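Long-range contact in viral CASP8 and FADD-like apoptosis regulator (Molluscum contagiosum virus subtype 1, PDB 2BBR), which blocks apoptosis triggered by host death receptors by interfering with caspase-8 recruitment and activation at the death-inducing signalling complex, and suppresses NF-kappa-B activation: residues 150-162 against 169-181. Numbering follows the deposited sequence.
Sequences SPSSVSVLADMLR and LCQQLVEYEQQEQ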
ATOM      1  N   SER A 150     -12.245  -2.099   4.256  1.00 10.90           N
ATOM      2  CA  SER A 150     -12.175  -2.501   2.860  1.00 11.37           C
ATOM      3  C   SER A 150     -11.808  -1.247   2.083  1.00 11.60           C
ATOM      4  O   SER A 150     -11.753  -0.160   2.653  1.00 11.42           O
ATOM      5  CB  SER A 150     -13.530  -3.012   2.385  1.00 12.79           C
ATOM      6  OG  SER A 150     -14.434  -1.928   2.271  1.00 15.31           O
ATOM      7  N   PRO A 151     -11.556  -1.374   0.772  1.00 11.89           N
ATOM      8  CA  PRO A 151     -11.202  -0.181  -0.004  1.00 12.42           C
ATOM      9  C   PRO A 151     -12.288   0.900  -0.000  1.00 12.94           C
ATOM     10  O   PRO A 151     -12.010   2.067  -0.283  1.00 14.98           O
ATOM     11  CB  PRO A 151     -10.939  -0.747  -1.399  1.00 13.43           C
ATOM     12  CG  PRO A 151     -10.419  -2.127  -1.097  1.00 13.75           C
ATOM     13  CD  PRO A 151     -11.372  -2.596  -0.029  1.00 11.53           C
ATOM     14  N   SER A 152     -13.517   0.521   0.334  1.00 12.40           N
ATOM     15  CA  SER A 152     -14.630   1.467   0.366  1.00 13.46           C
ATOM     16  C   SER A 152     -14.974   1.959   1.771  1.00 13.31           C
ATOM     17  O   SER A 152     -15.671   2.961   1.931  1.00 15.17           O
ATOM     18  CB  SER A 152     -15.880   0.828  -0.251  1.00 15.91           C
ATOM     19  OG  SER A 152     -15.640   0.424  -1.585  1.00 17.34           O
ATOM     20  N   SER A 153     -14.483   1.256   2.787  1.00 12.74           N
ATOM     21  CA  SER A 153     -14.779   1.618   4.167  1.00 12.64           C
ATOM     22  C   SER A 153     -13.563   1.511   5.069  1.00 11.59           C
ATOM     23  O   SER A 153     -13.061   0.412   5.312  1.00 11.86           O
ATOM     24  CB  SER A 153     -15.888   0.713   4.706  1.00 14.17           C
ATOM     25  OG  SER A 153     -16.098   0.929   6.091  1.00 15.59           O
ATOM     26  N   VAL A 154     -13.091   2.649   5.567  1.00 10.57           N
ATOM     27  CA  VAL A 154     -11.937   2.660   6.452  1.00 10.23           C
ATOM     28  C   VAL A 154     -12.240   3.404   7.750  1.00 10.15           C
ATOM     29  O   VAL A 154     -11.333   3.694   8.525  1.00 10.61           O
ATOM     30  CB  VAL A 154     -10.698   3.306   5.763  1.00 10.19           C
ATOM     31  CG1 VAL A 154     -10.293   2.481   4.550  1.00 12.14           C
ATOM     32  CG2 VAL A 154     -11.001   4.740   5.357  1.00 11.99           C
ATOM     33  N   SER A 155     -13.517   3.687   8.004  1.00 10.08           N
ATOM     34  CA  SER A 155     -13.899   4.417   9.207  1.00 10.77           C
ATOM     35  C   SER A 155     -13.451   3.756  10.507  1.00 10.28           C
ATOM     36  O   SER A 155     -13.160   4.450  11.477  1.00 11.12           O
ATOM     37  CB  SER A 155     -15.417   4.660   9.241  1.00 12.94           C
ATOM     38  OG  SER A 155     -16.138   3.448   9.318  1.00 14.60           O
ATOM     39  N   VAL A 156     -13.394   2.427  10.544  1.00 10.04           N
ATOM     40  CA  VAL A 156     -12.951   1.754  11.759  1.00 11.13           C
ATOM     41  C   VAL A 156     -11.507   2.157  12.049  1.00  9.46           C
ATOM     42  O   VAL A 156     -11.150   2.448  13.195  1.00 11.19           O
ATOM     43  CB  VAL A 156     -13.052   0.216  11.629  1.00 11.03           C
ATOM     44  CG1 VAL A 156     -12.346  -0.455  12.801  1.00 13.64           C
ATOM     45  CG2 VAL A 156     -14.519  -0.201  11.594  1.00 14.66           C
ATOM     46  N   LEU A 157     -10.678   2.172  11.010  1.00  9.85           N
ATOM     47  CA  LEU A 157      -9.286   2.567  11.169  1.00 10.47           C
ATOM     48  C   LEU A 157      -9.180   4.051  11.500  1.00  9.55           C
ATOM     49  O   LEU A 157      -8.337   4.456  12.298  1.00 10.52           O
ATOM     50  CB  LEU A 157      -8.494   2.265   9.897  1.00 13.35           C
ATOM     51  CG  LEU A 157      -7.688   0.967   9.904  1.00 15.42           C
ATOM     52  CD1 LEU A 157      -7.092   0.720   8.531  1.00 18.17           C
ATOM     53  CD2 LEU A 157      -6.593   1.058  10.964  1.00 16.41           C
ATOM     54  N   ALA A 158     -10.027   4.867  10.878  1.00  9.42           N
ATOM     55  CA  ALA A 158     -10.023   6.298  11.165  1.00 10.16           C
ATOM     56  C   ALA A 158     -10.355   6.500  12.644  1.00 10.06           C
ATOM     57  O   ALA A 158      -9.742   7.328  13.322  1.00 10.56           O
ATOM     58  CB  ALA A 158     -11.046   7.016  10.295  1.00 10.67           C
ATOM     59  N   ASP A 159     -11.330   5.738  13.136  1.00 10.55           N
ATOM     60  CA  ASP A 159     -11.735   5.818  14.537  1.00 11.21           C
ATOM     61  C   ASP A 159     -10.581   5.442  15.456  1.00 11.28           C
ATOM     62  O   ASP A 159     -10.380   6.059  16.503  1.00 11.40           O
ATOM     63  CB  ASP A 159     -12.906   4.875  14.833  1.00 13.66           C
ATOM     64  CG  ASP A 159     -14.194   5.294  14.158  1.00 16.26           C
ATOM     65  OD1 ASP A 159     -14.333   6.481  13.798  1.00 15.87           O
ATOM     66  OD2 ASP A 159     -15.080   4.429  14.009  1.00 19.76           O
ATOM     67  N   MET A 160      -9.836   4.409  15.075  1.00 10.50           N
ATOM     68  CA  MET A 160      -8.700   3.964  15.867  1.00 10.65           C
ATOM     69  C   MET A 160      -7.640   5.061  15.926  1.00 10.13           C
ATOM     70  O   MET A 160      -7.059   5.318  16.981  1.00 11.85           O
ATOM     71  CB  MET A 160      -8.116   2.684  15.265  1.00 11.25           C
ATOM     72  CG  MET A 160      -9.000   1.459  15.468  1.00 11.49           C
ATOM     73  SD  MET A 160      -8.612   0.058  14.385  1.00 13.75           S
ATOM     74  CE  MET A 160      -6.876  -0.206  14.771  1.00 15.94           C
ATOM     75  N   LEU A 161      -7.395   5.710  14.795  1.00  9.96           N
ATOM     76  CA  LEU A 161      -6.412   6.782  14.743  1.00 10.54           C
ATOM     77  C   LEU A 161      -6.875   7.985  15.566  1.00 10.69           C
ATOM     78  O   LEU A 161      -6.060   8.669  16.191  1.00 11.19           O
ATOM     79  CB  LEU A 161      -6.157   7.177  13.286  1.00 10.05           C
ATOM     80  CG  LEU A 161      -5.434   6.094  12.472  1.00 10.98           C
ATOM     81  CD1 LEU A 161      -5.582   6.363  10.983  1.00 11.62           C
ATOM     82  CD2 LEU A 161      -3.963   6.054  12.878  1.00 11.56           C
ATOM     83  N   ARG A 162      -8.181   8.239  15.573  1.00 10.82           N
ATOM     84  CA  ARG A 162      -8.720   9.350  16.350  1.00 11.69           C
ATOM     85  C   ARG A 162      -8.504   9.074  17.841  1.00 12.11           C
ATOM     86  O   ARG A 162      -8.114   9.962  18.596  1.00 12.72           O
ATOM     87  CB  ARG A 162     -10.213   9.536  16.071  1.00 11.81           C
ATOM     88  CG  ARG A 162     -10.793  10.781  16.729  1.00 13.95           C
ATOM     89  CD  ARG A 162     -12.295  10.924  16.508  1.00 14.50           C
ATOM     90  NE  ARG A 162     -12.647  11.001  15.093  1.00 16.93           N
ATOM     91  CZ  ARG A 162     -13.208  10.013  14.404  1.00 16.36           C
ATOM     92  NH1 ARG A 162     -13.486   8.861  14.996  1.00 18.01           N
ATOM     93  NH2 ARG A 162     -13.487  10.177  13.118  1.00 19.57           N
ATOM     94  N   LEU A 169      -3.901  11.824  10.790  1.00  9.56           N
ATOM     95  CA  LEU A 169      -4.008  10.579  10.038  1.00  9.26           C
ATOM     96  C   LEU A 169      -5.478  10.195   9.893  1.00  9.97           C
ATOM     97  O   LEU A 169      -5.898   9.697   8.851  1.00  9.67           O
ATOM     98  CB  LEU A 169      -3.219   9.472  10.739  1.00  9.90           C
ATOM     99  CG  LEU A 169      -1.724   9.767  10.895  1.00 10.16           C
ATOM    100  CD1 LEU A 169      -1.051   8.620  11.633  1.00 11.38           C
ATOM    101  CD2 LEU A 169      -1.080   9.982   9.536  1.00 11.83           C
ATOM    102  N   CYS A 170      -6.258  10.421  10.945  1.00  9.77           N
ATOM    103  CA  CYS A 170      -7.686  10.139  10.904  1.00 10.96           C
ATOM    104  C   CYS A 170      -8.303  10.917   9.745  1.00 10.52           C
ATOM    105  O   CYS A 170      -9.058  10.366   8.942  1.00 10.59           O
ATOM    106  CB  CYS A 170      -8.353  10.575  12.212  1.00 11.29           C
ATOM    107  SG  CYS A 170     -10.163  10.474  12.220  1.00 12.87           S
ATOM    108  N   GLN A 171      -7.972  12.201   9.659  1.00 10.09           N
ATOM    109  CA  GLN A 171      -8.504  13.049   8.605  1.00 10.02           C
ATOM    110  C   GLN A 171      -8.154  12.538   7.211  1.00  9.34           C
ATOM    111  O   GLN A 171      -8.984  12.598   6.305  1.00  9.93           O
ATOM    112  CB  GLN A 171      -8.009  14.485   8.775  1.00 11.84           C
ATOM    113  CG  GLN A 171      -8.571  15.448   7.744  1.00 14.34           C
ATOM    114  CD  GLN A 171      -8.139  16.874   7.995  1.00 18.59           C
ATOM    115  OE1 GLN A 171      -7.537  17.513   7.133  1.00 23.13           O
ATOM    116  NE2 GLN A 171      -8.443  17.382   9.183  1.00 19.14           N
ATOM    117  N   GLN A 172      -6.934  12.044   7.024  1.00  9.75           N
ATOM    118  CA  GLN A 172      -6.564  11.521   5.714  1.00 10.17           C
ATOM    119  C   GLN A 172      -7.483  10.371   5.324  1.00  9.09           C
ATOM    120  O   GLN A 172      -7.887  10.253   4.167  1.00  9.68           O
ATOM    121  CB  GLN A 172      -5.122  11.020   5.712  1.00 11.49           C
ATOM    122  CG  GLN A 172      -4.072  12.099   5.818  1.00 14.26           C
ATOM    123  CD  GLN A 172      -2.679  11.534   5.663  1.00 16.61           C
ATOM    124  OE1 GLN A 172      -2.367  10.902   4.655  1.00 17.08           O
ATOM    125  NE2 GLN A 172      -1.832  11.754   6.661  1.00 19.43           N
ATOM    126  N   LEU A 173      -7.798   9.508   6.286  1.00  8.42           N
ATOM    127  CA  LEU A 173      -8.672   8.378   6.009  1.00  9.03           C
ATOM    128  C   LEU A 173     -10.124   8.788   5.802  1.00  9.04           C
ATOM    129  O   LEU A 173     -10.801   8.229   4.942  1.00  9.37           O
ATOM    130  CB  LEU A 173      -8.577   7.330   7.120  1.00  9.87           C
ATOM    131  CG  LEU A 173      -7.517   6.246   6.912  1.00 11.17           C
ATOM    132  CD1 LEU A 173      -6.124   6.852   6.922  1.00 12.18           C
ATOM    133  CD2 LEU A 173      -7.657   5.195   8.003  1.00 12.16           C
ATOM    134  N   VAL A 174     -10.610   9.743   6.590  1.00  8.81           N
ATOM    135  CA  VAL A 174     -11.985  10.210   6.431  1.00 10.22           C
ATOM    136  C   VAL A 174     -12.135  10.854   5.054  1.00  9.91           C
ATOM    137  O   VAL A 174     -13.108  10.600   4.335  1.00 10.52           O
ATOM    138  CB  VAL A 174     -12.368  11.241   7.522  1.00 11.24           C
ATOM    139  CG1 VAL A 174     -13.697  11.904   7.174  1.00 13.39           C
ATOM    140  CG2 VAL A 174     -12.469  10.547   8.873  1.00 13.94           C
ATOM    141  N   GLU A 175     -11.165  11.680   4.685  1.00  9.49           N
ATOM    142  CA  GLU A 175     -11.207  12.340   3.391  1.00 10.03           C
ATOM    143  C   GLU A 175     -11.143  11.329   2.256  1.00  9.48           C
ATOM    144  O   GLU A 175     -11.827  11.489   1.242  1.00 10.03           O
ATOM    145  CB  GLU A 175     -10.074  13.357   3.281  1.00 10.98           C
ATOM    146  CG  GLU A 175     -10.331  14.597   4.129  1.00 13.47           C
ATOM    147  CD  GLU A 175      -9.206  15.607   4.072  1.00 17.01           C
ATOM    148  OE1 GLU A 175      -9.390  16.724   4.601  1.00 19.05           O
ATOM    149  OE2 GLU A 175      -8.141  15.285   3.507  1.00 18.69           O
ATOM    150  N   TYR A 176     -10.328  10.291   2.420  1.00  9.82           N
ATOM    151  CA  TYR A 176     -10.228   9.255   1.402  1.00 10.12           C
ATOM    152  C   TYR A 176     -11.572   8.558   1.233  1.00  9.18           C
ATOM    153  O   TYR A 176     -12.032   8.353   0.111  1.00 10.25           O
ATOM    154  CB  TYR A 176      -9.180   8.198   1.777  1.00 10.18           C
ATOM    155  CG  TYR A 176      -9.360   6.934   0.966  1.00 10.19           C
ATOM    156  CD1 TYR A 176      -9.033   6.904  -0.386  1.00 11.01           C
ATOM    157  CD2 TYR A 176      -9.999   5.816   1.510  1.00 10.39           C
ATOM    158  CE1 TYR A 176      -9.349   5.807  -1.181  1.00 11.17           C
ATOM    159  CE2 TYR A 176     -10.323   4.712   0.720  1.00 10.98           C
ATOM    160  CZ  TYR A 176      -9.999   4.721  -0.628  1.00  9.94           C
ATOM    161  OH  TYR A 176     -10.366   3.677  -1.443  1.00 11.46           O
ATOM    162  N   GLU A 177     -12.200   8.178   2.342  1.00  8.80           N
ATOM    163  CA  GLU A 177     -13.473   7.480   2.242  1.00  9.47           C
ATOM    164  C   GLU A 177     -14.518   8.336   1.549  1.00  9.31           C
ATOM    165  O   GLU A 177     -15.293   7.833   0.734  1.00  9.97           O
ATOM    166  CB  GLU A 177     -13.979   7.038   3.618  1.00 10.17           C
ATOM    167  CG  GLU A 177     -15.200   6.133   3.503  1.00 11.84           C
ATOM    168  CD  GLU A 177     -15.565   5.426   4.788  1.00 11.73           C
ATOM    169  OE1 GLU A 177     -14.653   5.034   5.546  1.00 13.14           O
ATOM    170  OE2 GLU A 177     -16.774   5.233   5.028  1.00 16.54           O
ATOM    171  N   GLN A 178     -14.541   9.625   1.868  1.00 10.07           N
ATOM    172  CA  GLN A 178     -15.495  10.534   1.245  1.00 10.36           C
ATOM    173  C   GLN A 178     -15.203  10.692  -0.245  1.00  9.85           C
ATOM    174  O   GLN A 178     -16.125  10.740  -1.064  1.00 10.83           O
ATOM    175  CB  GLN A 178     -15.461  11.892   1.946  1.00 10.87           C
ATOM    176  CG  GLN A 178     -15.993  11.867   3.369  1.00 11.92           C
ATOM    177  CD  GLN A 178     -17.414  11.355   3.442  1.00 15.21           C
ATOM    178  OE1 GLN A 178     -17.650  10.146   3.468  1.00 17.69           O
ATOM    179  NE2 GLN A 178     -18.372  12.274   3.454  1.00 18.42           N
ATOM    180  N   GLN A 179     -13.927  10.763  -0.608  1.00 10.22           N
ATOM    181  CA  GLN A 179     -13.547  10.890  -2.011  1.00 11.43           C
ATOM    182  C   GLN A 179     -13.940   9.641  -2.793  1.00 11.51           C
ATOM    183  O   GLN A 179     -14.444   9.732  -3.914  1.00 11.40           O
ATOM    184  CB  GLN A 179     -12.039  11.120  -2.134  1.00 12.62           C
ATOM    185  CG  GLN A 179     -11.591  12.513  -1.723  1.00 15.86           C
ATOM    186  CD  GLN A 179     -10.083  12.656  -1.695  1.00 21.50           C
ATOM    187  OE1 GLN A 179      -9.389  12.202  -2.604  1.00 25.38           O
ATOM    188  NE2 GLN A 179      -9.570  13.302  -0.656  1.00 23.77           N
ATOM    189  N   GLU A 180     -13.697   8.472  -2.209  1.00 11.75           N
ATOM    190  CA  GLU A 180     -14.047   7.221  -2.869  1.00 11.37           C
ATOM    191  C   GLU A 180     -15.562   7.115  -3.038  1.00 11.12           C
ATOM    192  O   GLU A 180     -16.047   6.676  -4.079  1.00 11.66           O
ATOM    193  CB  GLU A 180     -13.520   6.029  -2.062  1.00 12.80           C
ATOM    194  CG  GLU A 180     -14.069   4.681  -2.521  1.00 15.80           C
ATOM    195  CD  GLU A 180     -13.727   4.346  -3.966  1.00 17.34           C
ATOM    196  OE1 GLU A 180     -14.369   3.430  -4.526  1.00 20.15           O
ATOM    197  OE2 GLU A 180     -12.817   4.981  -4.542  1.00 18.65           O
ATOM    198  N   GLN A 181     -16.304   7.513  -2.013  1.00 10.18           N
ATOM    199  CA  GLN A 181     -17.761   7.469  -2.069  1.00 11.24           C
ATOM    200  C   GLN A 181     -18.286   8.383  -3.174  1.00 10.28           C
ATOM    201  O   GLN A 181     -19.198   8.012  -3.917  1.00 11.62           O
ATOM    202  CB  GLN A 181     -18.349   7.897  -0.724  1.00 11.18           C
ATOM    203  CG  GLN A 181     -19.867   7.942  -0.688  1.00 13.90           C
ATOM    204  CD  GLN A 181     -20.399   8.421   0.651  1.00 14.72           C
ATOM    205  OE1 GLN A 181     -20.300   9.602   0.991  1.00 18.16           O
ATOM    206  NE2 GLN A 181     -20.959   7.502   1.422  1.00 16.99           N
TER
HETATM  207  O   HOH W   1     -16.158   5.054   0.237  1.00 15.31           O
HETATM  208  O   HOH W   2     -16.542   2.354  -3.413  1.00 20.03           O
HETATM  209  O   HOH W   3     -17.296   3.236   6.672  1.00 19.26           O
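Y176 and E177, neighbours on helix 169-181, each take hold of the loop that leads into helix 155-162. The phenolic OH of Y176 donates to P151 O over 2.6 Å, lying in the plane of that carbonyl, while the carbonyl oxygen sits at the edge of the ring. A tyrosine suits the place: its ring is long enough to carry a hydroxyl to the loop, and its CD2 edge still packs on V154 CG2.

E177 holds CG anti to its backbone N (chi1 -172°) and extends beyond it, reaching the start of the opposite helix. There its OE1 accepts from V154 N at 2.9 Å, the donor approaching from above the carboxylate plane; S155 N lies 3.0 Å from the same OE1. V154 occupies the N-cap position, and a carboxylate beside this helix start would probably be favoured by the helix dipole. The other oxygen, OE2, accepts a hydrogen bond from a water that also binds S153 OG and S155 OG, and a second water joins S152 O to E177 O.

The two helices, the last two of the chain, belong to the second death effector domain, a member of the death-fold superfamily of helical bundles, and run nearly antiparallel at 161°, their axes 8.2 Å apart. Small A158 permits this closeness: its CA is 4.5 Å from that of C170, and its methyl meets L173 CB and V174 CG2. L173 fills the middle, pressing CD2 against L157 CB (3.6 Å), with V154 CG2 against its CB. L161 crosses both L173 and L169 at about a right angle, placing CD1 between them, and also touches L115 of helix 109-122.

At the outer margin C170 SG lies over one face of the R162 guanidinium, 3.5 Å from NH2. D159 OD1 fixes that flat group from its edge, in a 2.8 Å salt bridge to R162 NH1.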